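Local atomic coordinates of mortality factor 4-like protein 1 (Homo sapiens, PDB entry 2F5K), a protein that binds histone H3 methylated at a lysine of its tail through its chromo domain, and so probably takes part in chromatin-based gene regulation. Residues A[28-33]-A[80-85]; A[38-43]-A[54-59]. All coordinates share one frame; numbering follows the deposited sequence.

Contact 1: residues A[28-33]-A[80-85]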
ATOM      1  N   ARG A  28       7.869  -4.673   5.263  1.00 47.88           N
ATOM      2  CA  ARG A  28       6.609  -5.227   4.868  1.00 46.80           C
ATOM      3  C   ARG A  28       5.570  -4.146   5.197  1.00 45.22           C
ATOM      4  O   ARG A  28       5.613  -3.556   6.276  1.00 44.68           O
ATOM      5  CB  ARG A  28       6.340  -6.510   5.641  1.00 47.14           C
ATOM      6  CG  ARG A  28       4.962  -7.078   5.478  1.00 48.89           C
ATOM      7  CD  ARG A  28       4.813  -8.406   6.221  1.00 52.93           C
ATOM      8  NE  ARG A  28       3.738  -9.261   5.734  1.00 56.15           N
ATOM      9  CZ  ARG A  28       3.351 -10.372   6.356  1.00 59.08           C
ATOM     10  NH1 ARG A  28       3.968 -10.736   7.472  1.00 59.58           N
ATOM     11  NH2 ARG A  28       2.356 -11.127   5.876  1.00 60.26           N
ATOM     12  N   VAL A  29       4.633  -3.912   4.279  1.00 43.36           N
ATOM     13  CA  VAL A  29       3.692  -2.802   4.407  1.00 41.70           C
ATOM     14  C   VAL A  29       2.327  -3.101   3.834  1.00 39.69           C
ATOM     15  O   VAL A  29       2.078  -4.130   3.218  1.00 38.97           O
ATOM     16  CB  VAL A  29       4.266  -1.523   3.686  1.00 42.47           C
ATOM     17  CG1 VAL A  29       3.181  -0.539   3.336  1.00 44.35           C
ATOM     18  CG2 VAL A  29       5.394  -0.848   4.503  1.00 41.58           C
ATOM     19  N   LEU A  30       1.407  -2.193   4.051  1.00 38.58           N
ATOM     20  CA  LEU A  30       0.110  -2.363   3.441  1.00 38.46           C
ATOM     21  C   LEU A  30       0.039  -1.208   2.518  1.00 38.57           C
ATOM     22  O   LEU A  30       0.336  -0.083   2.902  1.00 39.88           O
ATOM     23  CB  LEU A  30      -1.010  -2.311   4.456  1.00 37.89           C
ATOM     24  CG  LEU A  30      -1.028  -3.475   5.448  1.00 37.10           C
ATOM     25  CD1 LEU A  30      -2.082  -3.185   6.529  1.00 37.16           C
ATOM     26  CD2 LEU A  30      -1.377  -4.730   4.715  1.00 34.42           C
ATOM     27  N   CYS A  31      -0.345  -1.450   1.290  1.00 37.60           N
ATOM     28  CA  CYS A  31      -0.340  -0.362   0.363  1.00 37.77           C
ATOM     29  C   CYS A  31      -1.661  -0.307  -0.325  1.00 38.16           C
ATOM     30  O   CYS A  31      -2.199  -1.337  -0.692  1.00 38.69           O
ATOM     31  CB  CYS A  31       0.782  -0.554  -0.673  1.00 37.33           C
ATOM     32  SG  CYS A  31       1.015   0.865  -1.766  1.00 36.55           S
ATOM     33  N   PHE A  32      -2.161   0.911  -0.514  1.00 38.41           N
ATOM     34  CA  PHE A  32      -3.385   1.147  -1.233  1.00 39.20           C
ATOM     35  C   PHE A  32      -3.142   1.051  -2.742  1.00 40.39           C
ATOM     36  O   PHE A  32      -2.139   1.544  -3.254  1.00 40.10           O
ATOM     37  CB  PHE A  32      -3.902   2.565  -0.940  1.00 39.24           C
ATOM     38  CG  PHE A  32      -4.753   2.664   0.276  1.00 37.23           C
ATOM     39  CD1 PHE A  32      -4.310   3.310   1.393  1.00 37.61           C
ATOM     40  CD2 PHE A  32      -6.017   2.133   0.286  1.00 37.35           C
ATOM     41  CE1 PHE A  32      -5.127   3.417   2.530  1.00 36.38           C
ATOM     42  CE2 PHE A  32      -6.824   2.228   1.421  1.00 35.89           C
ATOM     43  CZ  PHE A  32      -6.357   2.841   2.532  1.00 34.78           C
ATOM     44  N   HIS A  33      -4.081   0.438  -3.445  1.00 41.50           N
ATOM     45  CA  HIS A  33      -4.002   0.371  -4.878  1.00 43.73           C
ATOM     46  C   HIS A  33      -5.302   0.900  -5.486  1.00 43.46           C
ATOM     47  O   HIS A  33      -5.342   2.018  -6.012  1.00 43.86           O
ATOM     48  CB  HIS A  33      -3.664  -1.042  -5.362  1.00 44.87           C
ATOM     49  CG  HIS A  33      -3.666  -1.164  -6.849  1.00 47.34           C
ATOM     50  ND1 HIS A  33      -4.564  -1.961  -7.531  1.00 49.09           N
ATOM     51  CD2 HIS A  33      -2.887  -0.578  -7.791  1.00 48.38           C
ATOM     52  CE1 HIS A  33      -4.329  -1.868  -8.829  1.00 49.95           C
ATOM     53  NE2 HIS A  33      -3.316  -1.035  -9.012  1.00 49.35           N
ATOM     54  N   THR A  80      -4.290  -2.286  13.657  1.00 34.50           N
ATOM     55  CA  THR A  80      -5.243  -1.253  13.242  1.00 34.25           C
ATOM     56  C   THR A  80      -5.419  -1.226  11.710  1.00 32.97           C
ATOM     57  O   THR A  80      -6.532  -1.119  11.209  1.00 32.61           O
ATOM     58  CB  THR A  80      -4.758   0.147  13.685  1.00 34.54           C
ATOM     59  OG1 THR A  80      -4.952   0.296  15.086  1.00 37.52           O
ATOM     60  CG2 THR A  80      -5.712   1.246  13.138  1.00 35.03           C
ATOM     61  N   ASN A  81      -4.316  -1.246  10.975  1.00 32.39           N
ATOM     62  CA  ASN A  81      -4.415  -1.237   9.514  1.00 33.56           C
ATOM     63  C   ASN A  81      -4.896  -2.556   8.905  1.00 33.66           C
ATOM     64  O   ASN A  81      -5.625  -2.541   7.913  1.00 33.59           O
ATOM     65  CB  ASN A  81      -3.156  -0.702   8.879  1.00 33.49           C
ATOM     66  CG  ASN A  81      -2.908   0.722   9.280  1.00 33.88           C
ATOM     67  OD1 ASN A  81      -3.859   1.466   9.477  1.00 33.32           O
ATOM     68  ND2 ASN A  81      -1.641   1.110   9.426  1.00 34.08           N
ATOM     69  N   LEU A  82      -4.555  -3.683   9.537  1.00 33.89           N
ATOM     70  CA  LEU A  82      -5.089  -4.983   9.092  1.00 34.85           C
ATOM     71  C   LEU A  82      -6.608  -5.005   9.259  1.00 35.60           C
ATOM     72  O   LEU A  82      -7.308  -5.522   8.411  1.00 36.37           O
ATOM     73  CB  LEU A  82      -4.431  -6.154   9.842  1.00 34.51           C
ATOM     74  CG  LEU A  82      -3.008  -6.386   9.391  1.00 36.31           C
ATOM     75  CD1 LEU A  82      -2.195  -7.185  10.428  1.00 38.55           C
ATOM     76  CD2 LEU A  82      -2.991  -7.059   7.990  1.00 36.98           C
ATOM     77  N   GLN A  83      -7.115  -4.437  10.356  1.00 35.83           N
ATOM     78  CA  GLN A  83      -8.551  -4.335  10.566  1.00 36.43           C
ATOM     79  C   GLN A  83      -9.172  -3.450   9.485  1.00 36.44           C
ATOM     80  O   GLN A  83     -10.273  -3.695   9.031  1.00 35.94           O
ATOM     81  CB  GLN A  83      -8.821  -3.674  11.920  1.00 36.80           C
ATOM     82  CG  GLN A  83     -10.262  -3.565  12.250  1.00 39.37           C
ATOM     83  CD  GLN A  83     -10.966  -4.916  12.156  1.00 43.07           C
ATOM     84  OE1 GLN A  83     -10.324  -5.985  12.326  1.00 44.57           O
ATOM     85  NE2 GLN A  83     -12.286  -4.881  11.891  1.00 42.07           N
ATOM     86  N   LYS A  84      -8.469  -2.389   9.105  1.00 36.76           N
ATOM     87  CA  LYS A  84      -8.954  -1.487   8.057  1.00 36.86           C
ATOM     88  C   LYS A  84      -8.951  -2.252   6.727  1.00 36.39           C
ATOM     89  O   LYS A  84      -9.873  -2.123   5.922  1.00 34.68           O
ATOM     90  CB  LYS A  84      -8.067  -0.243   7.962  1.00 36.85           C
ATOM     91  CG  LYS A  84      -8.250   0.608   6.720  1.00 38.38           C
ATOM     92  CD  LYS A  84      -7.337   1.910   6.703  1.00 40.13           C
ATOM     93  CE  LYS A  84      -7.668   2.849   7.867  1.00 42.17           C
ATOM     94  NZ  LYS A  84      -7.646   4.293   7.475  1.00 44.86           N
ATOM     95  N   GLN A  85      -7.902  -3.048   6.516  1.00 36.78           N
ATOM     96  CA  GLN A  85      -7.808  -3.840   5.291  1.00 37.63           C
ATOM     97  C   GLN A  85      -9.027  -4.714   5.149  1.00 37.67           C
ATOM     98  O   GLN A  85      -9.635  -4.795   4.083  1.00 36.90           O
ATOM     99  CB  GLN A  85      -6.591  -4.768   5.303  1.00 37.63           C
ATOM    100  CG  GLN A  85      -6.497  -5.638   4.017  1.00 37.54           C
ATOM    101  CD  GLN A  85      -5.207  -6.451   3.955  1.00 37.35           C
ATOM    102  OE1 GLN A  85      -4.760  -6.988   4.977  1.00 36.12           O
ATOM    103  NE2 GLN A  85      -4.596  -6.518   2.786  1.00 37.21           N
TER
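L30 meets N81, L82 and Q85 in a small strand-to-helix packing contact, where the first turns of the C-terminal helix 79-98 lie against strand 28-32 of the chromo domain's beta barrel. The two axes approach to 10.0 Å at 38°, and no hydrogen bond joins the segments; the contact is van der Waals packing, chiefly of L30 on the helix's side chains and backbone. Leucine suits this buried place because its fork sends CD1 onto N81 and L82 and CD2 onto the flank of the Q85 amide. With CG anti to the carbonyl carbon (chi1 -67°), the fork reaches the helix. CD1 touches CB of N81 at 3.6 Å and lies 4.2 Å from CD2 of L82. An alanine here would probably leave CB of N81 and the end of L82 without their apolar mate and open a gap between strand and helix. N81 offers carbon to the leucine while its ND2 donates to O of K76, in the strand just before the helix, which satisfies that N-H group. Further along, the phenyl tip of F32 only grazes the aliphatic part of K84, CZ to CD 4.4 Å, a long methylene chain suiting this exposed edge. Q85 stretches out, CG anti to its backbone N (chi1 179°), and crosses L30 at about a right angle; its NE2 bonds to O of L37, while its OE1 lies 4.1 Å from L30 CD2.

Contact 2: residues A[38-43]-A[54-59]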
ATOM      1  N   TYR A  38      -3.276  -3.771   0.071  1.00 41.77           N
ATOM      2  CA  TYR A  38      -2.588  -5.049  -0.156  1.00 42.61           C
ATOM      3  C   TYR A  38      -1.311  -5.166   0.637  1.00 42.45           C
ATOM      4  O   TYR A  38      -0.632  -4.184   0.906  1.00 41.89           O
ATOM      5  CB  TYR A  38      -2.235  -5.218  -1.645  1.00 43.01           C
ATOM      6  CG  TYR A  38      -3.424  -5.121  -2.561  1.00 45.52           C
ATOM      7  CD1 TYR A  38      -3.891  -3.883  -3.000  1.00 47.11           C
ATOM      8  CD2 TYR A  38      -4.090  -6.257  -2.986  1.00 47.60           C
ATOM      9  CE1 TYR A  38      -4.981  -3.781  -3.812  1.00 47.82           C
ATOM     10  CE2 TYR A  38      -5.188  -6.161  -3.829  1.00 49.19           C
ATOM     11  CZ  TYR A  38      -5.619  -4.918  -4.225  1.00 48.74           C
ATOM     12  OH  TYR A  38      -6.690  -4.816  -5.044  1.00 49.82           O
ATOM     13  N   GLU A  39      -0.938  -6.391   0.952  1.00 42.76           N
ATOM     14  CA  GLU A  39       0.328  -6.593   1.596  1.00 44.15           C
ATOM     15  C   GLU A  39       1.367  -6.231   0.573  1.00 44.64           C
ATOM     16  O   GLU A  39       1.134  -6.381  -0.618  1.00 44.20           O
ATOM     17  CB  GLU A  39       0.473  -8.036   2.035  1.00 44.46           C
ATOM     18  CG  GLU A  39       1.712  -8.319   2.854  1.00 45.16           C
ATOM     19  CD  GLU A  39       1.802  -9.784   3.266  1.00 46.17           C
ATOM     20  OE1 GLU A  39       0.765 -10.442   3.439  1.00 47.35           O
ATOM     21  OE2 GLU A  39       2.915 -10.276   3.436  1.00 46.44           O
ATOM     22  N   ALA A  40       2.507  -5.730   1.015  1.00 45.94           N
ATOM     23  CA  ALA A  40       3.492  -5.301   0.061  1.00 47.83           C
ATOM     24  C   ALA A  40       4.797  -5.028   0.729  1.00 49.57           C
ATOM     25  O   ALA A  40       4.854  -4.944   1.961  1.00 49.85           O
ATOM     26  CB  ALA A  40       3.011  -4.052  -0.662  1.00 47.48           C
ATOM     27  N   LYS A  41       5.828  -4.870  -0.101  1.00 51.53           N
ATOM     28  CA  LYS A  41       7.192  -4.569   0.324  1.00 54.36           C
ATOM     29  C   LYS A  41       7.657  -3.215  -0.223  1.00 55.50           C
ATOM     30  O   LYS A  41       7.345  -2.831  -1.353  1.00 55.37           O
ATOM     31  CB  LYS A  41       8.165  -5.653  -0.179  1.00 54.90           C
ATOM     32  CG  LYS A  41       8.726  -6.533   0.898  1.00 57.85           C
ATOM     33  CD  LYS A  41       7.598  -7.325   1.599  1.00 61.99           C
ATOM     34  CE  LYS A  41       8.161  -8.412   2.512  1.00 64.18           C
ATOM     35  NZ  LYS A  41       7.083  -9.320   3.037  1.00 65.67           N
ATOM     36  N   CYS A  42       8.421  -2.505   0.589  1.00 57.15           N
ATOM     37  CA  CYS A  42       8.978  -1.237   0.187  1.00 59.24           C
ATOM     38  C   CYS A  42      10.365  -1.473  -0.433  1.00 60.15           C
ATOM     39  O   CYS A  42      11.380  -1.509   0.268  1.00 59.80           O
ATOM     40  CB  CYS A  42       9.079  -0.329   1.404  1.00 59.62           C
ATOM     41  SG  CYS A  42       9.973   1.205   1.088  1.00 62.96           S
ATOM     42  N   VAL A  43      10.399  -1.659  -1.745  1.00 61.41           N
ATOM     43  CA  VAL A  43      11.663  -1.932  -2.432  1.00 62.79           C
ATOM     44  C   VAL A  43      12.560  -0.702  -2.494  1.00 63.68           C
ATOM     45  O   VAL A  43      13.751  -0.792  -2.229  1.00 63.83           O
ATOM     46  CB  VAL A  43      11.441  -2.485  -3.855  1.00 62.68           C
ATOM     47  CG1 VAL A  43      12.776  -2.775  -4.525  1.00 63.35           C
ATOM     48  CG2 VAL A  43      10.601  -3.735  -3.815  1.00 62.35           C
ATOM     49  N   TYR A  54       7.645   6.081  -2.800  1.00 66.82           N
ATOM     50  CA  TYR A  54       8.058   4.711  -2.547  1.00 64.21           C
ATOM     51  C   TYR A  54       7.820   3.825  -3.736  1.00 62.47           C
ATOM     52  O   TYR A  54       6.752   3.853  -4.350  1.00 62.76           O
ATOM     53  CB  TYR A  54       7.314   4.122  -1.354  1.00 63.74           C
ATOM     54  CG  TYR A  54       7.608   4.814  -0.058  1.00 62.51           C
ATOM     55  CD1 TYR A  54       6.756   5.789   0.431  1.00 61.10           C
ATOM     56  CD2 TYR A  54       8.739   4.497   0.674  1.00 61.50           C
ATOM     57  CE1 TYR A  54       7.003   6.417   1.613  1.00 60.16           C
ATOM     58  CE2 TYR A  54       9.002   5.122   1.862  1.00 60.77           C
ATOM     59  CZ  TYR A  54       8.130   6.083   2.333  1.00 59.90           C
ATOM     60  OH  TYR A  54       8.393   6.720   3.522  1.00 58.55           O
ATOM     61  N   PHE A  55       8.819   3.032  -4.071  1.00 60.10           N
ATOM     62  CA  PHE A  55       8.634   2.073  -5.138  1.00 57.88           C
ATOM     63  C   PHE A  55       8.161   0.794  -4.464  1.00 56.26           C
ATOM     64  O   PHE A  55       8.775   0.324  -3.500  1.00 55.42           O
ATOM     65  CB  PHE A  55       9.928   1.877  -5.934  1.00 57.60           C
ATOM     66  CG  PHE A  55       9.783   0.944  -7.099  1.00 57.26           C
ATOM     67  CD1 PHE A  55       8.953   1.260  -8.158  1.00 57.39           C
ATOM     68  CD2 PHE A  55      10.469  -0.264  -7.124  1.00 56.86           C
ATOM     69  CE1 PHE A  55       8.809   0.380  -9.249  1.00 58.12           C
ATOM     70  CE2 PHE A  55      10.336  -1.158  -8.196  1.00 56.91           C
ATOM     71  CZ  PHE A  55       9.503  -0.841  -9.263  1.00 57.24           C
ATOM     72  N   ILE A  56       7.058   0.227  -4.940  1.00 54.82           N
ATOM     73  CA  ILE A  56       6.558  -0.950  -4.255  1.00 53.90           C
ATOM     74  C   ILE A  56       6.264  -2.207  -5.074  1.00 53.62           C
ATOM     75  O   ILE A  56       5.784  -2.168  -6.219  1.00 53.79           O
ATOM     76  CB  ILE A  56       5.330  -0.614  -3.373  1.00 53.79           C
ATOM     77  CG1 ILE A  56       4.050  -1.052  -4.043  1.00 53.22           C
ATOM     78  CG2 ILE A  56       5.271   0.876  -2.961  1.00 52.93           C
ATOM     79  CD1 ILE A  56       3.094  -1.611  -3.080  1.00 53.66           C
ATOM     80  N   HIS A  57       6.530  -3.336  -4.451  1.00 52.64           N
ATOM     81  CA  HIS A  57       6.166  -4.594  -5.049  1.00 52.86           C
ATOM     82  C   HIS A  57       5.022  -5.153  -4.233  1.00 52.53           C
ATOM     83  O   HIS A  57       5.137  -5.332  -3.022  1.00 52.28           O
ATOM     84  CB  HIS A  57       7.340  -5.581  -5.063  1.00 52.72           C
ATOM     85  CG  HIS A  57       6.912  -6.999  -5.245  1.00 53.67           C
ATOM     86  ND1 HIS A  57       7.017  -7.941  -4.244  1.00 54.65           N
ATOM     87  CD2 HIS A  57       6.340  -7.632  -6.297  1.00 54.61           C
ATOM     88  CE1 HIS A  57       6.535  -9.093  -4.676  1.00 54.83           C
ATOM     89  NE2 HIS A  57       6.121  -8.934  -5.921  1.00 54.64           N
ATOM     90  N   TYR A  58       3.905  -5.408  -4.885  1.00 52.60           N
ATOM     91  CA  TYR A  58       2.793  -5.969  -4.170  1.00 53.57           C
ATOM     92  C   TYR A  58       3.060  -7.461  -4.062  1.00 54.94           C
ATOM     93  O   TYR A  58       3.334  -8.137  -5.076  1.00 54.21           O
ATOM     94  CB  TYR A  58       1.487  -5.661  -4.874  1.00 53.06           C
ATOM     95  CG  TYR A  58       1.194  -4.170  -4.963  1.00 53.61           C
ATOM     96  CD1 TYR A  58       1.774  -3.386  -5.969  1.00 53.10           C
ATOM     97  CD2 TYR A  58       0.338  -3.539  -4.036  1.00 52.05           C
ATOM     98  CE1 TYR A  58       1.496  -2.026  -6.069  1.00 52.80           C
ATOM     99  CE2 TYR A  58       0.062  -2.196  -4.127  1.00 51.41           C
ATOM    100  CZ  TYR A  58       0.654  -1.438  -5.140  1.00 52.26           C
ATOM    101  OH  TYR A  58       0.400  -0.105  -5.255  1.00 51.07           O
ATOM    102  N   SER A  59       3.017  -7.961  -2.828  1.00 56.23           N
ATOM    103  CA  SER A  59       3.318  -9.357  -2.584  1.00 58.00           C
ATOM    104  C   SER A  59       2.339 -10.298  -3.240  1.00 59.22           C
ATOM    105  O   SER A  59       1.127 -10.090  -3.238  1.00 58.46           O
ATOM    106  CB  SER A  59       3.487  -9.663  -1.099  1.00 58.05           C
ATOM    107  OG  SER A  59       2.543  -8.966  -0.337  1.00 59.59           O
TER
HETATM  108  O   HOH W   1      -0.992  -8.309  -1.985  1.00 74.08           O
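K41 and H57 form a hydrogen-bonded pair between antiparallel strands 37-48 and 51-58, flanked by the non-hydrogen-bonded pairs A40-Y58 and C42-I56, and the short strand axes stand 139° apart, as suits the twisted hairpin of a chromo barrel. Two bonds close the central pair: K41 N reaches H57 O at 3.0 Å and almost straight (173°), and H57 N returns to K41 O in the plane of that carbonyl. Toward V43 the pairing slackens, its N making only a weak bond to F55 O. At the other end E39 O accepts weak bonds from both N and OG of S59, the latter at 3.0 Å, and a water donates to it and to S59 O. Serine fits because its short side chain, OG between the backbone N and the carbonyl carbon, turns to E39 O.

A40, C42, I56 and Y58 share one face of the sheet. The small CB of A40 is all that fits beside CD1 of I56, and even so the pair is tight at 3.4 Å. That methyl lies over the centre of the Y58 ring, but its exact position is doubtful. CB of Y38 comes to the edge of the same ring, and W61 meets the rings of both tyrosines. This cluster is consistent with part of the aromatic cage by which such domains hold methyllysine through cation-pi attraction. C42 turns its sulfur, anti to the backbone N (chi1 172°), to CD2 of Y54 at 3.5 Å, an oblique sulfur-aromatic contact.

On the opposite face, V43 CG2 rests 3.9 Å from H57 CB, and H57 NE2 bonds to W61 O. The chemistry thus divides by face: the buried side is mostly carbon and sulfur, its Y54 hydroxyl bonded to E71, while the partly exposed lysine and histidine keep polar ends outside.

How the contacts relate
Contact 2 lies within the sheet and contact 1 attaches a helix to it. The 38-43/54-59 pairing is held by main-chain hydrogen bonds and buries 513 Å², whereas 28-33/80-85 buries 193 Å² through van der Waals packing without a hydrogen bond across it. Both are partly buried, each combining interior residues with more exposed ones. Strands 28-32 and 37-48 are neighbours in the sheet, so the contacts adjoin: R28 NE forms a salt bridge with E39 OE2 near the surface, and C31 SG packs on I56 CD1 inside. Strand 28-32 thus faces two ways, L30 turned to the helix and C31 to the apolar side of the hairpin, as side chains alternate along a strand.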